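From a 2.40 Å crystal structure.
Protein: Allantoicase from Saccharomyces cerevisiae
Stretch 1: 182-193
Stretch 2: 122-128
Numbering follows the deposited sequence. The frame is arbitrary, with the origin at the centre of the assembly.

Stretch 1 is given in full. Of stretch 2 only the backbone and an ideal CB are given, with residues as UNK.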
# COMPACT_ATOMS: atom_id res chain seq x y z
N TYR A 182 -23.91 -2.60 -5.73
CA TYR A 182 -25.35 -2.62 -5.89
C TYR A 182 -25.77 -2.56 -7.37
O TYR A 182 -25.57 -1.51 -8.01
CB TYR A 182 -25.98 -1.40 -5.21
CG TYR A 182 -25.65 -1.20 -3.73
CD1 TYR A 182 -24.45 -0.62 -3.33
CD2 TYR A 182 -26.59 -1.52 -2.75
CE1 TYR A 182 -24.17 -0.38 -1.99
CE2 TYR A 182 -26.33 -1.30 -1.40
CZ TYR A 182 -25.13 -0.73 -1.03
OH TYR A 182 -24.87 -0.51 0.31
N PRO A 183 -26.37 -3.63 -7.92
CA PRO A 183 -26.69 -4.89 -7.24
C PRO A 183 -25.75 -6.03 -7.63
O PRO A 183 -25.72 -7.06 -6.96
CB PRO A 183 -28.08 -5.20 -7.75
CG PRO A 183 -28.04 -4.70 -9.14
CD PRO A 183 -27.21 -3.44 -9.11
N ASP A 184 -24.98 -5.79 -8.69
CA ASP A 184 -24.10 -6.75 -9.31
C ASP A 184 -23.32 -6.04 -10.44
O ASP A 184 -23.66 -4.92 -10.83
CB ASP A 184 -24.88 -7.97 -9.85
CG ASP A 184 -26.01 -7.60 -10.79
OD1 ASP A 184 -25.75 -7.19 -11.92
OD2 ASP A 184 -27.21 -7.76 -10.50
N GLY A 185 -22.26 -6.69 -10.94
CA GLY A 185 -21.45 -6.13 -12.03
C GLY A 185 -19.97 -6.46 -11.93
O GLY A 185 -19.58 -7.50 -11.40
N GLY A 186 -19.13 -5.56 -12.41
CA GLY A 186 -17.70 -5.78 -12.38
C GLY A 186 -16.93 -4.63 -11.76
O GLY A 186 -17.30 -3.45 -11.89
N ILE A 187 -15.87 -5.01 -11.07
CA ILE A 187 -14.88 -4.08 -10.57
C ILE A 187 -13.49 -4.70 -10.77
O ILE A 187 -13.23 -5.83 -10.36
CB ILE A 187 -15.11 -3.78 -9.07
CG1 ILE A 187 -16.47 -3.07 -8.83
CG2 ILE A 187 -13.96 -2.92 -8.51
CD1 ILE A 187 -16.87 -3.00 -7.35
N ALA A 188 -12.59 -3.91 -11.35
CA ALA A 188 -11.22 -4.34 -11.62
C ALA A 188 -10.37 -4.33 -10.34
O ALA A 188 -9.83 -5.38 -9.94
CB ALA A 188 -10.60 -3.46 -12.71
N ARG A 189 -10.30 -3.17 -9.68
CA ARG A 189 -9.46 -3.02 -8.49
C ARG A 189 -10.12 -2.29 -7.37
O ARG A 189 -10.92 -1.36 -7.60
CB ARG A 189 -8.16 -2.27 -8.79
CG ARG A 189 -7.15 -3.05 -9.66
CD ARG A 189 -6.63 -4.32 -9.03
NE ARG A 189 -5.64 -4.97 -9.91
CZ ARG A 189 -5.93 -5.78 -10.93
NH1 ARG A 189 -7.18 -6.13 -11.20
NH2 ARG A 189 -4.95 -6.28 -11.65
N PHE A 190 -9.76 -2.69 -6.15
CA PHE A 190 -10.20 -1.97 -4.93
C PHE A 190 -9.05 -1.71 -3.98
O PHE A 190 -8.48 -2.65 -3.43
CB PHE A 190 -11.32 -2.76 -4.24
CG PHE A 190 -11.80 -2.17 -2.92
CD1 PHE A 190 -11.94 -0.78 -2.73
CD2 PHE A 190 -12.17 -3.03 -1.88
CE1 PHE A 190 -12.40 -0.26 -1.52
CE2 PHE A 190 -12.66 -2.51 -0.68
CZ PHE A 190 -12.77 -1.12 -0.50
N ARG A 191 -8.69 -0.44 -3.81
CA ARG A 191 -7.67 -0.03 -2.85
C ARG A 191 -8.35 0.67 -1.67
O ARG A 191 -9.21 1.50 -1.88
CB ARG A 191 -6.71 0.99 -3.49
CG ARG A 191 -6.19 0.65 -4.87
CD ARG A 191 -5.58 -0.72 -4.98
NE ARG A 191 -4.90 -1.01 -6.26
CZ ARG A 191 -4.49 -2.24 -6.60
NH1 ARG A 191 -4.74 -3.27 -5.80
NH2 ARG A 191 -3.85 -2.44 -7.75
N LEU A 192 -7.97 0.37 -0.44
CA LEU A 192 -8.48 1.12 0.70
C LEU A 192 -7.34 1.67 1.58
O LEU A 192 -6.54 0.91 2.15
CB LEU A 192 -9.48 0.29 1.53
CG LEU A 192 -10.32 1.17 2.46
CD1 LEU A 192 -11.42 1.97 1.72
CD2 LEU A 192 -10.93 0.33 3.54
N TYR A 193 -7.27 3.00 1.66
CA TYR A 193 -6.17 3.66 2.37
C TYR A 193 -6.45 3.91 3.84
O TYR A 193 -7.47 4.54 4.19
CB TYR A 193 -5.73 4.97 1.64
CG TYR A 193 -5.31 4.65 0.23
CD1 TYR A 193 -4.16 3.91 -0.00
CD2 TYR A 193 -6.09 5.03 -0.87
CE1 TYR A 193 -3.77 3.57 -1.29
CE2 TYR A 193 -5.71 4.69 -2.15
CZ TYR A 193 -4.54 3.95 -2.35
OH TYR A 193 -4.12 3.56 -3.59
N UNK A 122 -19.84 -1.96 -11.82
CA UNK A 122 -20.59 -1.66 -10.59
C UNK A 122 -21.27 -0.28 -10.70
O UNK A 122 -20.55 0.72 -10.90
CB UNK A 122 -19.66 -1.70 -9.38
N UNK A 123 -22.60 -0.21 -10.58
CA UNK A 123 -23.31 1.08 -10.62
C UNK A 123 -23.11 1.91 -9.38
O UNK A 123 -23.09 3.14 -9.46
CB UNK A 123 -24.81 0.85 -10.82
N UNK A 124 -23.05 1.25 -8.23
CA UNK A 124 -22.91 1.92 -6.96
C UNK A 124 -22.13 1.01 -6.05
O UNK A 124 -22.25 -0.21 -6.09
CB UNK A 124 -24.27 2.29 -6.36
N UNK A 125 -21.33 1.63 -5.18
CA UNK A 125 -20.51 0.94 -4.23
C UNK A 125 -20.73 1.62 -2.88
O UNK A 125 -20.98 2.83 -2.79
CB UNK A 125 -19.04 0.95 -4.65
N UNK A 126 -20.70 0.81 -1.82
CA UNK A 126 -20.50 1.34 -0.47
C UNK A 126 -19.45 0.45 0.23
O UNK A 126 -19.15 -0.67 -0.22
CB UNK A 126 -21.81 1.38 0.31
N UNK A 127 -18.86 1.00 1.30
CA UNK A 127 -17.88 0.30 2.09
C UNK A 127 -18.20 0.35 3.58
O UNK A 127 -18.54 1.40 4.14
CB UNK A 127 -16.49 0.89 1.83
N UNK A 128 -18.08 -0.83 4.19
CA UNK A 128 -18.22 -1.02 5.64
C UNK A 128 -16.95 -1.64 6.18
O UNK A 128 -16.12 -2.16 5.41
CB UNK A 128 -19.43 -1.89 5.97

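The backbone N of position 122 faces Gly186 O. It gives a hydrogen bond to Gly186 O (2.9 Å from 122 N), so a residue with an amide hydrogen is needed and proline is excluded. CA-to-CB points sideways, and the ideal CB is already 3.5 Å from Ile187 CG1. A small apolar side chain suits this spot. The residue is Ala122; its CB packs on Ile187 CG1 at 3.5 Å.

Position 123 points its CA-to-CB bond toward stretch 1. Its phi is -72°, a value proline accepts, and its ideal CB lies 3.8 Å from Tyr182 O. Beyond it is the ring of Pro183. Proline or another compact apolar residue would suit. The residue is Pro123. Its CD lies 3.2 Å from Tyr182 O, and its CG meets Pro183 CD at 4.1 Å.

Position 124 is extended, and its CA-to-CB bond points to the same face of the sheet as the side chain of Tyr182. Its carbonyl O accepts a nearly straight hydrogen bond from Tyr182 N (2.9 Å from 124 O). This backbone bond selects no side chain. The ideal CB is 4.2 Å from Tyr182 CD1, with open space beyond as far as stretch 1 is concerned. Many residues would fit, apolar or aromatic ones among them. The residue is Phe124. Its CB touches Tyr182 CD1 at 4.1 Å, while the end of the side chain leads away.

Position 125 points away, with its ideal CB 5.3 Å from Ile187 CD1. A branched or longer apolar side chain could close that gap. The residue is Val125, whose CG2 reaches Ile187 CD1 at 3.8 Å.

Position 126 points sideways. The ideal CB is 3.6 Å from Tyr182 OH, so a short polar side chain could meet it; serine and threonine are natural candidates. The residue is Ser126. Tyr182 OH donates a hydrogen bond to Ser126 OG at 2.6 Å, near the plane of the tyrosine ring.

Position 127 points toward stretch 1. The ideal CB is 4.8 Å from Phe190 CZ and 5.2 Å from Leu192 CD1, which leaves room for a side chain of some length between apolar neighbours. Isoleucine, leucine or methionine would suit. The residue is Ile127. Its CD1 lies 3.6 Å from Phe190 CE1 and 4.0 Å from Leu192 CD1, so one methyl touches both.

Position 128 points away, and stretch 1 offers nothing near its CB. The residue is Glu128, whose carboxylate is hydrogen-bonded elsewhere in the structure.

Stretch 2 (122-128) APFVSIE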
# COMPACT_ATOMS: atom_id res chain seq x y z
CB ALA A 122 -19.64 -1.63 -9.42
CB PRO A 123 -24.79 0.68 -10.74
CG PRO A 123 -24.79 -0.76 -11.00
CD PRO A 123 -23.55 -1.33 -10.45
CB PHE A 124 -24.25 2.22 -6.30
CG PHE A 124 -25.14 3.18 -7.05
CD1 PHE A 124 -26.08 2.71 -7.94
CD2 PHE A 124 -25.06 4.54 -6.82
CE1 PHE A 124 -26.94 3.58 -8.62
CE2 PHE A 124 -25.89 5.42 -7.49
CZ PHE A 124 -26.83 4.94 -8.39
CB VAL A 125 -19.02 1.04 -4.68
CG1 VAL A 125 -18.08 0.90 -3.55
CG2 VAL A 125 -18.68 -0.04 -5.76
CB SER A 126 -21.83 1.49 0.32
OG SER A 126 -22.40 0.26 0.74
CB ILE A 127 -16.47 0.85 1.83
CG1 ILE A 127 -16.20 0.95 0.32
CG2 ILE A 127 -15.41 -0.06 2.47
CD1 ILE A 127 -14.97 1.79 -0.04
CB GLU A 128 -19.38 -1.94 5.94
CG GLU A 128 -20.67 -1.55 5.22
CD GLU A 128 -21.90 -2.35 5.66
OE1 GLU A 128 -21.75 -3.40 6.30
OE2 GLU A 128 -23.03 -1.93 5.34
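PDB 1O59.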